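PDB 1ZTC: metallo-beta-lactamase domain-containing protein 1 from Thermotoga maritima, which is a putative hydrolase of the metallo-beta-lactamase superfamily that holds nickel ions at a two-metal site. Local coordinates for the interface of chains A and B and the interface of chains A and C. Sequence-based numbering; all coordinates share one arbitrary frame. Chains: chain A/B/C, hypothetical protein TM0894.

Chain A meets two copies of itself through separate surfaces: contact 1 joins it to chain B and contact 2 to chain C, the centres of their C-alpha atoms lying about 29 Å apart. The two patches have no residue of chain A in common. Contact 1 uses the loop at A:Pro150 and A:Trp151 with the start of helix 192-201, whereas contact 2 uses the loop just after strand 13-19, A:Phe34, the 3-10 helix 54-56 and helix 57-67. Each interface has two-fold symmetry, so together they can build the four-chain deposited assembly. The protein is probably a homodimer; the structure alone does not show which pair that is.

Contact 1: the interface of chains A and B. Residues chain A 150-151, 191-193; chain B 188-192.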
# COMPACT_ATOMS: atom_id res chain seq x y z
N PRO A 150 -26.17 2.99 -13.10
CA PRO A 150 -25.96 4.01 -12.04
C PRO A 150 -26.09 3.48 -10.59
O PRO A 150 -26.79 4.03 -9.80
CB PRO A 150 -27.04 5.06 -12.36
CG PRO A 150 -28.15 4.24 -12.98
CD PRO A 150 -27.50 3.11 -13.73
N TRP A 151 -25.42 2.38 -10.28
CA TRP A 151 -25.52 1.76 -8.94
C TRP A 151 -24.15 1.87 -8.31
O TRP A 151 -23.50 0.87 -7.91
CB TRP A 151 -26.01 0.32 -9.07
CG TRP A 151 -27.19 0.28 -10.01
CD1 TRP A 151 -28.37 0.96 -9.86
CD2 TRP A 151 -27.27 -0.41 -11.26
NE1 TRP A 151 -29.18 0.71 -10.93
CE2 TRP A 151 -28.53 -0.12 -11.81
CE3 TRP A 151 -26.40 -1.25 -11.96
CZ2 TRP A 151 -28.96 -0.65 -13.02
CZ3 TRP A 151 -26.82 -1.78 -13.18
CH2 TRP A 151 -28.08 -1.46 -13.70
N SER A 191 -26.64 -6.41 -4.60
CA SER A 191 -27.55 -5.51 -5.33
C SER A 191 -28.49 -6.26 -6.26
O SER A 191 -28.05 -6.98 -7.15
CB SER A 191 -26.76 -4.49 -6.16
OG SER A 191 -27.64 -3.71 -6.99
N VAL A 192 -29.78 -6.04 -6.08
CA VAL A 192 -30.78 -6.57 -6.97
C VAL A 192 -30.64 -5.96 -8.37
O VAL A 192 -30.78 -6.66 -9.37
CB VAL A 192 -32.22 -6.36 -6.46
CG1 VAL A 192 -33.22 -6.95 -7.44
CG2 VAL A 192 -32.39 -7.00 -5.08
N GLN A 193 -30.30 -4.68 -8.44
CA GLN A 193 -30.14 -3.99 -9.72
C GLN A 193 -28.97 -4.53 -10.51
O GLN A 193 -29.06 -4.74 -11.72
CB GLN A 193 -29.95 -2.50 -9.51
CG GLN A 193 -31.18 -1.78 -8.91
CD GLN A 193 -31.18 -1.72 -7.38
OE1 GLN A 193 -30.46 -2.45 -6.69
NE2 GLN A 193 -32.00 -0.84 -6.85
N GLY B 188 -30.41 3.04 -2.05
CA GLY B 188 -31.40 2.05 -2.47
C GLY B 188 -30.95 0.94 -3.42
O GLY B 188 -31.77 0.16 -3.89
N TYR B 189 -29.66 0.84 -3.71
CA TYR B 189 -29.23 -0.15 -4.68
C TYR B 189 -28.23 -1.15 -4.11
O TYR B 189 -27.65 -1.94 -4.84
CB TYR B 189 -28.77 0.53 -5.97
CG TYR B 189 -27.67 1.57 -5.81
CD1 TYR B 189 -26.39 1.18 -5.47
CD2 TYR B 189 -27.91 2.92 -6.06
CE1 TYR B 189 -25.36 2.10 -5.33
CE2 TYR B 189 -26.88 3.86 -5.93
CZ TYR B 189 -25.61 3.44 -5.56
OH TYR B 189 -24.56 4.31 -5.41
N GLY B 190 -28.07 -1.14 -2.80
CA GLY B 190 -27.23 -2.10 -2.12
C GLY B 190 -28.04 -3.31 -1.67
O GLY B 190 -29.19 -3.45 -2.05
N SER B 191 -27.41 -4.15 -0.86
CA SER B 191 -28.06 -5.35 -0.30
C SER B 191 -29.37 -5.03 0.42
O SER B 191 -29.39 -4.25 1.38
CB SER B 191 -27.13 -6.06 0.68
OG SER B 191 -27.78 -7.20 1.24
N VAL B 192 -30.43 -5.69 -0.01
CA VAL B 192 -31.73 -5.60 0.64
C VAL B 192 -31.67 -6.19 2.07
O VAL B 192 -32.29 -5.65 2.99
CB VAL B 192 -32.82 -6.32 -0.17
CG1 VAL B 192 -34.16 -6.33 0.59
CG2 VAL B 192 -33.01 -5.69 -1.52
O HOH W 1 -30.77 -3.90 -4.28
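B:Tyr189, on the loop ahead of helix 192-201 in chain B, is the residue most deeply engaged in this part of the two-fold interface. Its ring lies flat against the backbone of A:Trp151, whose CA sits 3.5 Å above the ring centre in a CH-pi contact; the tryptophan side chain, crossing obliquely, touches the tyrosine with CB and with the indole CD1. The phenol takes this place by adopting the crowded chi1 of 55°, with CG between its own backbone N and carbonyl carbon.

Beside the ring, the backbone carbonyls of B:Gly188 and B:Tyr189 are bound by polar side chains. The hydroxyl OG of A:Ser191 lies 2.8 Å from B:Tyr189 O, within the carbonyl plane. A:Gln193 bends at chi2 (91°) to set its amide nearly perpendicular to the phenol ring, and NE2 donates to B:Gly188 O at 3.1 Å from above the carbonyl plane.

These two side chains are coupled: A:Ser191 OG is also 3.1 Å from A:Gln193 OE1, on a lone pair. Its one hydrogen must be shared or alternate between the two acceptors, so it may help fix the amide's rotation. Behind them, water 1 links OE1 to the backbone N of A:Val192 and, at 2.8 Å, to B:Gly190 O. Across the two-fold, the CG2 methyls of A:Val192 and B:Val192 meet at 3.8 Å.

The patch thus joins the N-terminal ends of helices 192-201 from both chains, with the loop following strand 144-148 alongside in this metallo-beta-lactamase fold.

Contact 2: the interface of chains A and C. Residues chain A 19-20, 34, 55-56, 59; chain C 28-30.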
# COMPACT_ATOMS: atom_id res chain seq x y z
N VAL A 19 -3.37 -3.15 -16.90
CA VAL A 19 -3.27 -3.12 -15.46
C VAL A 19 -4.52 -3.80 -14.89
O VAL A 19 -5.62 -3.48 -15.29
CB VAL A 19 -3.31 -1.64 -14.97
CG1 VAL A 19 -3.46 -1.53 -13.46
CG2 VAL A 19 -2.10 -0.86 -15.51
N THR A 20 -4.34 -4.72 -13.95
CA THR A 20 -5.46 -5.13 -13.09
C THR A 20 -5.42 -4.29 -11.83
O THR A 20 -4.40 -4.15 -11.16
CB THR A 20 -5.50 -6.65 -12.74
OG1 THR A 20 -4.34 -6.98 -12.00
CG2 THR A 20 -5.54 -7.49 -13.99
N PHE A 34 -6.47 2.38 -7.55
CA PHE A 34 -6.09 2.40 -8.93
C PHE A 34 -6.96 1.39 -9.69
O PHE A 34 -7.09 0.21 -9.30
CB PHE A 34 -4.59 2.17 -9.11
CG PHE A 34 -4.11 0.83 -8.69
CD1 PHE A 34 -3.95 0.52 -7.35
CD2 PHE A 34 -3.82 -0.16 -9.64
CE1 PHE A 34 -3.49 -0.75 -6.95
CE2 PHE A 34 -3.36 -1.40 -9.24
CZ PHE A 34 -3.21 -1.69 -7.89
N SER A 55 -0.49 6.02 -9.69
CA SER A 55 0.28 4.96 -9.10
C SER A 55 0.60 3.76 -10.04
O SER A 55 1.51 2.99 -9.75
CB SER A 55 -0.42 4.50 -7.81
OG SER A 55 -1.70 3.97 -8.07
N SER A 56 -0.15 3.65 -11.15
CA SER A 56 0.11 2.64 -12.19
C SER A 56 1.12 3.06 -13.27
O SER A 56 1.33 2.34 -14.24
CB SER A 56 -1.20 2.27 -12.88
OG SER A 56 -2.03 1.61 -11.96
N GLU A 59 3.77 0.51 -14.44
CA GLU A 59 3.18 -0.60 -15.19
C GLU A 59 2.77 -0.16 -16.58
O GLU A 59 2.98 -0.88 -17.57
CB GLU A 59 1.98 -1.24 -14.46
CG GLU A 59 1.60 -2.60 -15.07
CD GLU A 59 0.58 -3.40 -14.24
OE1 GLU A 59 -0.03 -2.83 -13.28
OE2 GLU A 59 0.43 -4.60 -14.56
N GLY C 28 6.78 -2.94 -10.59
CA GLY C 28 6.03 -3.27 -11.80
C GLY C 28 4.53 -3.03 -11.67
O GLY C 28 3.79 -3.34 -12.58
N ARG C 29 4.06 -2.56 -10.52
CA ARG C 29 2.61 -2.56 -10.25
C ARG C 29 2.11 -1.36 -9.52
O ARG C 29 0.97 -0.94 -9.75
CB ARG C 29 2.14 -3.82 -9.50
CG ARG C 29 2.31 -5.07 -10.19
CD ARG C 29 1.26 -5.34 -11.22
NE ARG C 29 0.05 -5.99 -10.69
CZ ARG C 29 -1.19 -5.49 -10.79
NH1 ARG C 29 -1.43 -4.37 -11.41
NH2 ARG C 29 -2.22 -6.16 -10.30
N LEU C 30 2.91 -0.80 -8.62
CA LEU C 30 2.41 0.25 -7.75
C LEU C 30 3.51 1.14 -7.26
O LEU C 30 4.49 0.70 -6.70
CB LEU C 30 1.68 -0.34 -6.55
CG LEU C 30 1.03 0.62 -5.52
CD1 LEU C 30 -0.15 1.28 -6.10
CD2 LEU C 30 0.61 -0.22 -4.30
O HOH W 2 -0.58 -0.61 -11.82
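C:Gly28 has a positive phi of 83°, turning the chain into C:Arg29 and then the extended C:Leu30, which opens strand 30-31. This short loop of one metallo-beta-lactamase-fold subunit projects an arginine onto chain A between the end of strand 13-19 and helix 57-67, in an interface with two-fold symmetry whose biological role the structure alone does not settle.

C:Arg29 is bent at both chi2 and chi3, which brings its guanidinium end-on to the backbone of A:Thr20. Both terminal nitrogens converge on the carbonyl O of A:Thr20, which lies in the guanidinium plane: NH1 donates along a lone pair at 3.0 Å, while NH2, at 3.1 Å, approaches from above the carbonyl plane. NH2 also comes within 2.8 Å of the hydroxyl OG1 of the same threonine, but OG1 stands well off the guanidinium plane, so this is at best a bent hydrogen bond.

A:Glu59 supplies the opposite charge. CG is anti to the backbone N (chi1 -166°) and the chain runs on extended alongside the arginine, pointing the same way. Its OE1 uses the syn lone pair to form a salt bridge with C:Arg29 NH1 at 2.8 Å, although the carboxylate and guanidinium planes are turned 60° apart. The close positive charge would be expected to favour an ionised carboxylate. OE1 is steadied further by water 2, which connects it to A:Ser56 OG and, at 2.6 Å, to C:Arg29 O.

Next to this polar group, C:Leu30 extends with CG anti to its backbone N and presents its CD1 methyl. That methyl touches A:Ser55 CB at 3.7 Å and stands above the face of the A:Phe34 ring, offset toward CE1, which it meets at 4.0 Å. The phenylalanine side chain crosses both C:Leu30 and C:Arg29 at about a right angle, its ring steeply inclined to the guanidinium.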